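Local coordinates for uncharacterized protein lp_2219 (Lactobacillus plantarum, PDB 3HFQ) that is of unknown function but adopts the seven-bladed beta-propeller fold of the lactonase family, so it may act on a sugar lactone, at residues D147-A155 / K215-F223. The protein carries 1 engineered substitution. Residues are numbered along the deposited sequence; the frame is centred on the assembly and turned at random.
Sequences DLTPDNRLA and KYDTQTGAF. Engineered in segment 215-223: Thr218 (natural residue Ala).
Tyr216 reaches from one blade of the propeller into the hairpin turn of the preceding blade, where its OH donates to Asp151 OD1 at 2.7 Å. Its CB points toward the 147-155 turn, and CG anti to the backbone N (chi1 -180°) carries the ring onward. Further out, CD2 and CE2 lie against Pro150 CD, the latter at 3.9 Å, and CZ comes close to Thr149 CB. At the tip, OH meets OD1 on its syn side, with carboxylate and ring planes 69° apart. A tyrosine suits this place, pairing an apolar flank with a polar tip. Asp151 OD1 also accepts from Thr149 OG1 at 2.6 Å, while Thr149 OG1 accepts from the backbone N of Arg153 across the type I turn Thr149-Asn152. The other oxygen, OD2, forms a salt bridge with Arg153 NE at 2.7 Å. Arginine fits because its extended chain carries NH2 onward to Thr218 O (3.0 Å), in the neighbouring turn, while Gly221 CA lies over one guanidinium face, where a side chain would collide with NE. An alanine in place of Asp151 would probably leave the Tyr216 hydroxyl without its acceptor and Arg153 NE without its charged partner. Asn168, of the same blade, holds NH1; the Tyr216-Asp151 and Arg153-Thr218 bonds join the blades. With two hydroxyls donating to OD1 and arginine facing OD2, the network probably favours the ionised carboxylate.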
loop_
_atom_site.group_PDB
_atom_site.type_symbol
_atom_site.label_atom_id
_atom_site.label_comp_id
_atom_site.label_asym_id
_atom_site.label_seq_id
_atom_site.Cartn_x
_atom_site.Cartn_y
_atom_site.Cartn_z
ATOM N N ASP A 147 -7.215 -6.096 -0.577
ATOM C CA ASP A 147 -6.590 -6.662 -1.763
ATOM C C ASP A 147 -6.751 -8.178 -1.824
ATOM O O ASP A 147 -7.073 -8.820 -0.825
ATOM C CB ASP A 147 -5.108 -6.271 -1.823
ATOM C CG ASP A 147 -4.671 -5.882 -3.228
ATOM O OD1 ASP A 147 -5.159 -6.505 -4.195
ATOM O OD2 ASP A 147 -3.838 -4.960 -3.369
ATOM N N LEU A 148 -6.512 -8.738 -3.007
ATOM C CA LEU A 148 -6.681 -10.168 -3.264
ATOM C C LEU A 148 -5.699 -11.153 -2.632
ATOM O O LEU A 148 -4.511 -10.870 -2.488
ATOM C CB LEU A 148 -6.698 -10.403 -4.779
ATOM C CG LEU A 148 -7.820 -9.707 -5.555
ATOM C CD1 LEU A 148 -7.545 -9.798 -7.046
ATOM C CD2 LEU A 148 -9.161 -10.346 -5.209
ATOM N N THR A 149 -6.219 -12.323 -2.270
ATOM C CA THR A 149 -5.412 -13.390 -1.690
ATOM C C THR A 149 -4.999 -14.276 -2.864
ATOM O O THR A 149 -5.503 -14.114 -3.972
ATOM C CB THR A 149 -6.225 -14.258 -0.697
ATOM O OG1 THR A 149 -7.309 -14.884 -1.390
ATOM C CG2 THR A 149 -6.772 -13.409 0.441
ATOM N N PRO A 150 -4.091 -15.235 -2.632
ATOM C CA PRO A 150 -3.639 -16.129 -3.704
ATOM C C PRO A 150 -4.776 -16.848 -4.432
ATOM O O PRO A 150 -4.684 -17.095 -5.633
ATOM C CB PRO A 150 -2.711 -17.098 -2.972
ATOM C CG PRO A 150 -2.125 -16.232 -1.894
ATOM C CD PRO A 150 -3.352 -15.504 -1.384
ATOM N N ASP A 151 -5.844 -17.177 -3.707
ATOM C CA ASP A 151 -6.979 -17.873 -4.304
ATOM C C ASP A 151 -8.135 -16.929 -4.629
ATOM O O ASP A 151 -9.290 -17.339 -4.738
ATOM C CB ASP A 151 -7.438 -19.024 -3.396
ATOM C CG ASP A 151 -7.860 -18.561 -2.018
ATOM O OD1 ASP A 151 -7.385 -17.499 -1.563
ATOM O OD2 ASP A 151 -8.656 -19.280 -1.379
ATOM N N ASN A 152 -7.791 -15.656 -4.779
ATOM C CA ASN A 152 -8.725 -14.602 -5.144
ATOM C C ASN A 152 -9.864 -14.237 -4.202
ATOM O O ASN A 152 -10.931 -13.808 -4.642
ATOM C CB ASN A 152 -9.255 -14.877 -6.550
ATOM C CG ASN A 152 -8.161 -14.776 -7.596
ATOM O OD1 ASN A 152 -7.618 -13.697 -7.834
ATOM N ND2 ASN A 152 -7.817 -15.901 -8.208
ATOM N N ARG A 153 -9.637 -14.416 -2.905
ATOM C CA ARG A 153 -10.614 -13.999 -1.916
ATOM C C ARG A 153 -10.080 -12.597 -1.602
ATOM O O ARG A 153 -9.055 -12.199 -2.162
ATOM C CB ARG A 153 -10.567 -14.896 -0.679
ATOM C CG ARG A 153 -10.906 -16.367 -0.956
ATOM C CD ARG A 153 -10.870 -17.160 0.342
ATOM N NE ARG A 153 -10.731 -18.604 0.139
ATOM C CZ ARG A 153 -11.727 -19.484 0.210
ATOM N NH1 ARG A 153 -12.962 -19.083 0.477
ATOM N NH2 ARG A 153 -11.479 -20.779 0.040
ATOM N N LEU A 154 -10.747 -11.843 -0.737
ATOM C CA LEU A 154 -10.284 -10.492 -0.430
ATOM C C LEU A 154 -9.873 -10.337 1.025
ATOM O O LEU A 154 -10.668 -10.574 1.930
ATOM C CB LEU A 154 -11.374 -9.459 -0.748
ATOM C CG LEU A 154 -10.949 -7.988 -0.662
ATOM C CD1 LEU A 154 -10.163 -7.622 -1.924
ATOM C CD2 LEU A 154 -12.180 -7.075 -0.529
ATOM N N ALA A 155 -8.622 -9.951 1.240
ATOM C CA ALA A 155 -8.113 -9.737 2.587
ATOM C C ALA A 155 -8.403 -8.282 2.929
ATOM O O ALA A 155 -8.040 -7.380 2.173
ATOM C CB ALA A 155 -6.616 -10.007 2.633
ATOM N N LYS A 215 0.575 -18.042 8.121
ATOM C CA LYS A 215 0.457 -19.152 7.188
ATOM C C LYS A 215 -0.969 -19.040 6.654
ATOM O O LYS A 215 -1.913 -18.890 7.431
ATOM C CB LYS A 215 0.631 -20.495 7.907
ATOM C CG LYS A 215 0.458 -21.715 7.004
ATOM C CD LYS A 215 1.643 -21.899 6.061
ATOM C CE LYS A 215 1.391 -23.011 5.046
ATOM N NZ LYS A 215 0.308 -22.646 4.087
ATOM N N TYR A 216 -1.130 -19.095 5.337
ATOM C CA TYR A 216 -2.458 -19.003 4.734
ATOM C C TYR A 216 -2.835 -20.338 4.103
ATOM O O TYR A 216 -2.017 -20.967 3.436
ATOM C CB TYR A 216 -2.477 -17.911 3.660
ATOM C CG TYR A 216 -3.819 -17.733 2.981
ATOM C CD1 TYR A 216 -4.904 -17.190 3.668
ATOM C CD2 TYR A 216 -4.000 -18.099 1.647
ATOM C CE1 TYR A 216 -6.137 -17.011 3.043
ATOM C CE2 TYR A 216 -5.228 -17.929 1.011
ATOM C CZ TYR A 216 -6.292 -17.381 1.716
ATOM O OH TYR A 216 -7.504 -17.193 1.088
ATOM N N ASP A 217 -4.076 -20.765 4.314
ATOM C CA ASP A 217 -4.561 -22.020 3.746
ATOM C C ASP A 217 -5.704 -21.724 2.776
ATOM O O ASP A 217 -6.761 -21.241 3.177
ATOM C CB ASP A 217 -5.052 -22.951 4.860
ATOM C CG ASP A 217 -5.426 -24.333 4.348
ATOM O OD1 ASP A 217 -5.351 -24.564 3.123
ATOM O OD2 ASP A 217 -5.792 -25.189 5.177
ATOM N N THR A 218 -5.495 -22.014 1.496
ATOM C CA THR A 218 -6.531 -21.752 0.505
ATOM C C THR A 218 -7.788 -22.583 0.743
ATOM O O THR A 218 -8.885 -22.170 0.375
ATOM C CB THR A 218 -6.019 -22.013 -0.919
ATOM O OG1 THR A 218 -5.577 -23.373 -1.030
ATOM C CG2 THR A 218 -4.863 -21.079 -1.238
ATOM N N GLN A 219 -7.636 -23.746 1.368
ATOM C CA GLN A 219 -8.788 -24.605 1.634
ATOM C C GLN A 219 -9.748 -23.998 2.654
ATOM O O GLN A 219 -10.965 -24.161 2.539
ATOM C CB GLN A 219 -8.333 -25.990 2.110
ATOM C CG GLN A 219 -7.517 -26.760 1.076
ATOM C CD GLN A 219 -7.422 -28.245 1.383
ATOM O OE1 GLN A 219 -7.048 -28.642 2.489
ATOM N NE2 GLN A 219 -7.758 -29.075 0.400
ATOM N N THR A 220 -9.210 -23.294 3.647
ATOM C CA THR A 220 -10.044 -22.673 4.674
ATOM C C THR A 220 -10.182 -21.169 4.473
ATOM O O THR A 220 -11.054 -20.540 5.069
ATOM C CB THR A 220 -9.465 -22.879 6.092
ATOM O OG1 THR A 220 -8.186 -22.235 6.183
ATOM C CG2 THR A 220 -9.319 -24.364 6.408
ATOM N N GLY A 221 -9.324 -20.595 3.637
ATOM C CA GLY A 221 -9.373 -19.160 3.427
ATOM C C GLY A 221 -9.074 -18.462 4.743
ATOM O O GLY A 221 -9.584 -17.377 5.010
ATOM N N ALA A 222 -8.242 -19.095 5.569
ATOM C CA ALA A 222 -7.889 -18.543 6.871
ATOM C C ALA A 222 -6.387 -18.525 7.151
ATOM O O ALA A 222 -5.597 -19.155 6.444
ATOM C CB ALA A 222 -8.610 -19.310 7.973
ATOM N N PHE A 223 -6.017 -17.810 8.211
ATOM C CA PHE A 223 -4.627 -17.648 8.621
ATOM C C PHE A 223 -4.315 -18.278 9.973
ATOM O O PHE A 223 -5.210 -18.568 10.774
ATOM C CB PHE A 223 -4.284 -16.159 8.762
ATOM C CG PHE A 223 -4.336 -15.376 7.486
ATOM C CD1 PHE A 223 -3.288 -15.435 6.575
ATOM C CD2 PHE A 223 -5.402 -14.517 7.228
ATOM C CE1 PHE A 223 -3.295 -14.643 5.431
ATOM C CE2 PHE A 223 -5.419 -13.723 6.085
ATOM C CZ PHE A 223 -4.361 -13.786 5.188
#